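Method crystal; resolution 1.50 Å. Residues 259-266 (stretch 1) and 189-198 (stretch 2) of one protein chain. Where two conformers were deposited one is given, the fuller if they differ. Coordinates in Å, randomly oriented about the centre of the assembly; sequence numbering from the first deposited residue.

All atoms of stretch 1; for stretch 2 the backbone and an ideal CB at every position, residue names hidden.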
ATOM      1  N   TRP A 259      15.840   8.081   0.010  1.00  7.14           N
ATOM      2  CA  TRP A 259      15.730   7.633   1.387  1.00  7.30           C
ATOM      3  C   TRP A 259      16.380   8.646   2.310  1.00  7.14           C
ATOM      4  O   TRP A 259      17.285   9.388   1.910  1.00  7.64           O
ATOM      5  CB  TRP A 259      16.312   6.227   1.626  1.00  7.00           C
ATOM      6  CG  TRP A 259      17.747   5.961   1.213  1.00  7.40           C
ATOM      7  CD1 TRP A 259      18.151   5.293   0.099  1.00  8.65           C
ATOM      8  CD2 TRP A 259      18.942   6.303   1.928  1.00  7.84           C
ATOM      9  NE1 TRP A 259      19.516   5.201   0.065  1.00 10.47           N
ATOM     10  CE2 TRP A 259      20.031   5.818   1.174  1.00 10.16           C
ATOM     11  CE3 TRP A 259      19.202   6.980   3.129  1.00  9.72           C
ATOM     12  CZ2 TRP A 259      21.357   5.987   1.576  1.00 10.35           C
ATOM     13  CZ3 TRP A 259      20.526   7.143   3.530  1.00 11.45           C
ATOM     14  CH2 TRP A 259      21.585   6.653   2.747  1.00 11.06           C
ATOM     15  N   VAL A 260      15.898   8.668   3.554  0.56  5.92           N
ATOM     16  CA  VAL A 260      16.508   9.429   4.643  0.56  5.91           C
ATOM     17  C   VAL A 260      16.689   8.505   5.842  0.56  6.28           C
ATOM     18  O   VAL A 260      15.738   7.836   6.260  0.56  7.20           O
ATOM     19  CB  VAL A 260      15.648  10.639   5.047  0.56  7.61           C
ATOM     20  CG1 VAL A 260      16.302  11.382   6.213  0.56  8.61           C
ATOM     21  CG2 VAL A 260      15.438  11.559   3.867  0.56 10.08           C
ATOM     22  N   ASP A 261      17.900   8.491   6.408  1.00  5.63           N
ATOM     23  CA  ASP A 261      18.196   7.686   7.588  1.00  6.99           C
ATOM     24  C   ASP A 261      17.643   8.414   8.806  1.00  7.63           C
ATOM     25  O   ASP A 261      17.954   9.589   9.036  1.00  8.21           O
ATOM     26  CB  ASP A 261      19.717   7.505   7.706  1.00  7.75           C
ATOM     27  CG  ASP A 261      20.130   6.573   8.837  1.00 12.48           C
ATOM     28  OD1 ASP A 261      20.840   5.571   8.571  1.00 14.91           O
ATOM     29  OD2 ASP A 261      19.783   6.837   9.996  1.00 14.81           O
ATOM     30  N   LEU A 262      16.810   7.718   9.573  1.00  7.72           N
ATOM     31  CA  LEU A 262      16.114   8.331  10.703  1.00  7.70           C
ATOM     32  C   LEU A 262      16.944   8.375  11.981  1.00  9.85           C
ATOM     33  O   LEU A 262      16.469   8.912  12.990  1.00 11.42           O
ATOM     34  CB  LEU A 262      14.801   7.587  10.945  1.00  8.70           C
ATOM     35  CG  LEU A 262      13.885   7.555   9.717  1.00  7.31           C
ATOM     36  CD1 LEU A 262      12.627   6.779  10.076  1.00 10.14           C
ATOM     37  CD2 LEU A 262      13.539   8.961   9.256  1.00  8.64           C
ATOM     38  N   THR A 263      18.162   7.833  11.966  1.00 10.04           N
ATOM     39  CA  THR A 263      19.045   7.909  13.121  1.00 10.67           C
ATOM     40  C   THR A 263      20.113   8.981  12.997  1.00 12.86           C
ATOM     41  O   THR A 263      20.626   9.432  14.027  1.00 16.46           O
ATOM     42  CB  THR A 263      19.704   6.551  13.387  1.00 13.95           C
ATOM     43  OG1 THR A 263      20.725   6.305  12.408  1.00 18.05           O
ATOM     44  CG2 THR A 263      18.662   5.444  13.344  1.00 15.54           C
ATOM     45  N   ASN A 264      20.462   9.412  11.773  1.00 12.63           N
ATOM     46  CA  ASN A 264      21.475  10.454  11.634  1.00 12.77           C
ATOM     47  C   ASN A 264      21.150  11.523  10.604  1.00 11.36           C
ATOM     48  O   ASN A 264      21.958  12.443  10.420  1.00 13.17           O
ATOM     49  CB  ASN A 264      22.866   9.854  11.349  1.00 15.80           C
ATOM     50  CG  ASN A 264      22.897   9.009  10.093  1.00 17.89           C
ATOM     51  OD1 ASN A 264      22.051   9.141   9.209  1.00 15.36           O
ATOM     52  ND2 ASN A 264      23.894   8.138  10.000  1.00 22.99           N
ATOM     53  N   GLY A 265      20.010  11.440   9.922  1.00  8.62           N
ATOM     54  CA  GLY A 265      19.664  12.442   8.946  1.00  8.66           C
ATOM     55  C   GLY A 265      20.319  12.311   7.590  1.00  9.63           C
ATOM     56  O   GLY A 265      20.031  13.140   6.712  1.00 12.42           O
ATOM     57  N   ALA A 266      21.184  11.315   7.379  1.00  8.50           N
ATOM     58  CA  ALA A 266      21.805  11.158   6.065  1.00  8.77           C
ATOM     59  C   ALA A 266      20.743  10.882   5.001  1.00  8.35           C
ATOM     60  O   ALA A 266      19.719  10.247   5.268  1.00  9.55           O
ATOM     61  CB  ALA A 266      22.829  10.022   6.091  1.00 10.78           C
ATOM     62  N   UNK A 189       7.314   8.027  15.096  1.00  9.84           N
ATOM     63  CA  UNK A 189       8.025   8.902  14.173  1.00 10.68           C
ATOM     64  C   UNK A 189       9.366   9.280  14.775  1.00 10.71           C
ATOM     65  O   UNK A 189       9.498   9.404  15.996  1.00 13.22           O
ATOM     66  CB  UNK A 189       7.202  10.152  13.854  1.00 10.68           C
ATOM     67  N   UNK A 190      10.364   9.442  13.911  1.00  8.53           N
ATOM     68  CA  UNK A 190      11.746   9.435  14.371  1.00  8.17           C
ATOM     69  C   UNK A 190      12.564  10.485  13.639  1.00  9.26           C
ATOM     70  O   UNK A 190      12.271  10.861  12.498  1.00  9.77           O
ATOM     71  CB  UNK A 190      12.369   8.051  14.179  1.00  8.17           C
ATOM     72  N   UNK A 191      13.634  10.914  14.297  1.00  9.34           N
ATOM     73  CA  UNK A 191      14.622  11.730  13.625  1.00 10.08           C
ATOM     74  C   UNK A 191      14.225  13.186  13.596  1.00 11.40           C
ATOM     75  O   UNK A 191      13.162  13.593  14.077  1.00 11.75           O
ATOM     76  CB  UNK A 191      14.847  11.222  12.199  1.00 10.08           C
ATOM     77  N   UNK A 192      15.119  13.984  12.996  1.00 10.91           N
ATOM     78  CA  UNK A 192      14.940  15.430  12.944  1.00 11.45           C
ATOM     79  C   UNK A 192      13.715  15.853  12.137  1.00 11.81           C
ATOM     80  O   UNK A 192      13.217  16.967  12.337  1.00 14.52           O
ATOM     81  CB  UNK A 192      16.191  16.082  12.352  1.00 11.45           C
ATOM     82  N   UNK A 193      13.226  15.015  11.223  1.00 10.48           N
ATOM     83  CA  UNK A 193      12.052  15.334  10.423  1.00 10.12           C
ATOM     84  C   UNK A 193      10.775  14.704  10.960  1.00  9.63           C
ATOM     85  O   UNK A 193       9.694  14.953  10.405  1.00  9.97           O
ATOM     86  CB  UNK A 193      12.274  14.883   8.978  1.00 10.12           C
ATOM     87  N   UNK A 194      10.874  13.883  12.007  1.00  9.80           N
ATOM     88  CA  UNK A 194       9.718  13.257  12.640  1.00 10.51           C
ATOM     89  C   UNK A 194       8.913  12.450  11.621  1.00  8.93           C
ATOM     90  O   UNK A 194       7.710  12.643  11.440  1.00 10.85           O
ATOM     91  CB  UNK A 194       8.831  14.316  13.298  1.00 10.51           C
ATOM     92  N   UNK A 195       9.614  11.520  10.952  1.00  7.14           N
ATOM     93  CA  UNK A 195       9.048  10.720   9.876  1.00  6.83           C
ATOM     94  C   UNK A 195       8.776   9.294  10.345  1.00  7.11           C
ATOM     95  O   UNK A 195       9.486   8.760  11.205  1.00  7.59           O
ATOM     96  CB  UNK A 195       9.986  10.711   8.668  1.00  6.83           C
ATOM     97  N   UNK A 196       7.782   8.636   9.757  1.00  6.88           N
ATOM     98  CA  UNK A 196       7.571   7.220  10.056  1.00  6.96           C
ATOM     99  C   UNK A 196       8.628   6.376   9.385  1.00  7.21           C
ATOM    100  O   UNK A 196       9.119   6.722   8.287  1.00  8.21           O
ATOM    101  CB  UNK A 196       6.178   6.770   9.612  1.00  6.96           C
ATOM    102  N   UNK A 197       9.026   5.256   9.976  1.00  5.85           N
ATOM    103  CA  UNK A 197       9.983   4.362   9.328  1.00  6.84           C
ATOM    104  C   UNK A 197       9.273   3.424   8.359  1.00  6.52           C
ATOM    105  O   UNK A 197       8.059   3.191   8.438  1.00  7.49           O
ATOM    106  CB  UNK A 197      10.757   3.556  10.373  1.00  6.84           C
ATOM    107  N   UNK A 198      10.070   2.858   7.443  1.00  6.11           N
ATOM    108  CA  UNK A 198       9.590   1.736   6.639  1.00  4.02           C
ATOM    109  C   UNK A 198       9.081   0.605   7.534  1.00  4.68           C
ATOM    110  O   UNK A 198       8.039  -0.003   7.247  1.00  6.41           O
ATOM    111  CB  UNK A 198      10.701   1.224   5.720  1.00  4.02           C
TER

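Stretch 1 offers one real knob, the side chain of Leu262, with Val260 beside it and a tight turn from Asp261 to Ala266. That turn looks after its own polar groups: Asp261 OD2 accepts from Thr263 N (2.7 Å) and Thr263 OG1 (2.6 Å). What remains for stretch 2 is mostly grease and packed backbone.

Position 189 points its CA-to-CB bond away, with nothing of stretch 1 within reach, so almost any residue would suit. It is Arg189, which works inside its own stretch: Arg189 NH1 donates to the backbone O of 194 at 3.0 Å.

Position 190 is different. Its bond points toward stretch 1, and the ideal CB lies 4.1 Å from Leu262 CB, close enough to ask for an apolar residue: valine, isoleucine, leucine or an aromatic. The deposited residue is Phe190. Its CB meets Leu262 CB at 4.0 Å, while chi1 near -60° (m) leads the ring away, so the contact rests on the root of the side chain.

At position 191 two arguments agree. Phi is 83°, which favours glycine, and an ideal CB would sit 2.9 Å from Leu262 O, a clash. Gly191 fits, and its bare CA packs at 3.4 Å against Leu262 O. It also opens a type I turn that runs to 194, closed by the backbone N of 194 donating to Gly191 O at 3.1 Å.

Position 192 sends its bond sideways and has no stretch 1 atom near its CB, so small or long polar residues would both do. Glu192 reaches back, its OE1 coming 3.3 Å from Gly265 CA. The lack of a side chain on Gly265 matters here, since a CB would stand 2.2 Å from Glu192 OE1. A water donates to Glu192 OE2 at 2.9 Å and weakly to Gly265 O at 3.5 Å, linking the two.

Position 193 points toward stretch 1, but its CB is too distant for a short side chain to make contact. A long apolar or aromatic residue could span the gap to Val260. Trp193 does so, placing CD1 4.2 Å from Val260 CG1, an oblique approach.

Position 194 points away, with phi and psi both positive, where glycine, asparagine or aspartate are common choices. Lys194 takes it and makes no contact with stretch 1.

Position 195 turns inward again, its ideal CB 4.0 Å from Leu262 CD2; a branched aliphatic would suit. Leu195 CB packs against Leu262 CD2 at 3.9 Å. Its backbone pairs with 190 in both directions, Phe190 N to Leu195 O at 2.9 Å and Leu195 N to Phe190 O at 3.1 Å.

Position 196 points away from stretch 1, so this contact leaves its side chain free, and phi of -74° admits proline among many others. It is Pro196, whose backbone O lies 3.9 Å from Leu262 CD1.

At position 197 the bond runs sideways, yet the ideal CB is 3.7 Å from Leu262 CD1, so a compact apolar residue is wanted. Pro197 supplies it, with its CB 3.9 Å from Leu262 CD1.

Position 198 has no neighbour in stretch 1 near its CB and is unconstrained by this contact. Asp198 hydrogen-bonds elsewhere in the structure.

Stretch 2, residues 189-198: RFGEWKLPPD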
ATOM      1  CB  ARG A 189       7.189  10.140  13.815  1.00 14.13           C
ATOM      2  CG  ARG A 189       5.945   9.764  13.021  1.00 15.22           C
ATOM      3  CD  ARG A 189       5.156  10.970  12.566  1.00 16.38           C
ATOM      4  NE  ARG A 189       4.628  11.736  13.698  1.00 16.94           N
ATOM      5  CZ  ARG A 189       4.741  13.057  13.820  1.00 19.49           C
ATOM      6  NH1 ARG A 189       5.365  13.757  12.887  1.00 20.10           N
ATOM      7  NH2 ARG A 189       4.228  13.686  14.874  1.00 20.09           N
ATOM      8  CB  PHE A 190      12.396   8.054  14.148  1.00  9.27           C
ATOM      9  CG  PHE A 190      11.703   6.941  14.876  1.00  8.64           C
ATOM     10  CD1 PHE A 190      12.098   6.577  16.158  1.00  9.33           C
ATOM     11  CD2 PHE A 190      10.632   6.284  14.296  1.00  9.85           C
ATOM     12  CE1 PHE A 190      11.428   5.561  16.832  1.00  9.89           C
ATOM     13  CE2 PHE A 190       9.969   5.280  14.951  1.00 10.12           C
ATOM     14  CZ  PHE A 190      10.359   4.918  16.231  1.00  9.60           C
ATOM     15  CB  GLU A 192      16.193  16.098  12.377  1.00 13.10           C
ATOM     16  CG  GLU A 192      16.517  15.686  10.941  1.00 15.83           C
ATOM     17  CD  GLU A 192      18.003  15.807  10.633  1.00 18.84           C
ATOM     18  OE1 GLU A 192      18.771  14.889  10.996  1.00 20.15           O
ATOM     19  OE2 GLU A 192      18.400  16.826  10.032  1.00 21.09           O
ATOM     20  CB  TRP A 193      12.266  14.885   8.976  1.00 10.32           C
ATOM     21  CG  TRP A 193      13.485  15.474   8.370  1.00 12.47           C
ATOM     22  CD1 TRP A 193      14.637  14.821   8.031  1.00 14.73           C
ATOM     23  CD2 TRP A 193      13.677  16.848   8.029  1.00 12.86           C
ATOM     24  NE1 TRP A 193      15.539  15.718   7.486  1.00 15.93           N
ATOM     25  CE2 TRP A 193      14.969  16.965   7.471  1.00 13.58           C
ATOM     26  CE3 TRP A 193      12.873  17.991   8.125  1.00 12.76           C
ATOM     27  CZ2 TRP A 193      15.489  18.190   7.034  1.00 14.13           C
ATOM     28  CZ3 TRP A 193      13.389  19.213   7.674  1.00 14.52           C
ATOM     29  CH2 TRP A 193      14.683  19.296   7.137  1.00 13.76           C
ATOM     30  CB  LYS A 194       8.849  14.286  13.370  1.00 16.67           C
ATOM     31  CG  LYS A 194       9.613  15.109  14.390  1.00 20.32           C
ATOM     32  CD  LYS A 194       8.998  16.489  14.572  1.00 24.26           C
ATOM     33  CE  LYS A 194       8.029  16.500  15.739  1.00 26.79           C
ATOM     34  NZ  LYS A 194       8.240  17.682  16.619  1.00 29.33           N
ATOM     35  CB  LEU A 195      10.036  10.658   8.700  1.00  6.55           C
ATOM     36  CG  LEU A 195      10.246  11.982   7.953  1.00  7.18           C
ATOM     37  CD1 LEU A 195      11.514  11.943   7.127  1.00  9.18           C
ATOM     38  CD2 LEU A 195       9.039  12.318   7.056  1.00  8.98           C
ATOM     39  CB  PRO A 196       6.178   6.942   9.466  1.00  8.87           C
ATOM     40  CG  PRO A 196       6.103   7.900   8.279  1.00 10.62           C
ATOM     41  CD  PRO A 196       6.853   9.144   8.730  1.00  9.44           C
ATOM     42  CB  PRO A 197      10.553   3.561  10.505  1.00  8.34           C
ATOM     43  CG  PRO A 197       9.379   3.443  11.435  1.00  8.11           C
ATOM     44  CD  PRO A 197       8.582   4.729  11.287  1.00  7.59           C
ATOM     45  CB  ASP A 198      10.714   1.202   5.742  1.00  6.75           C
ATOM     46  CG  ASP A 198      11.162   2.187   4.659  1.00  8.98           C
ATOM     47  OD1 ASP A 198      10.336   2.974   4.127  1.00  7.31           O
ATOM     48  OD2 ASP A 198      12.372   2.127   4.308  1.00 11.10           O
TER
HETATM   49  O   HOH W   1      20.512  16.271   8.143  1.00 30.64           O
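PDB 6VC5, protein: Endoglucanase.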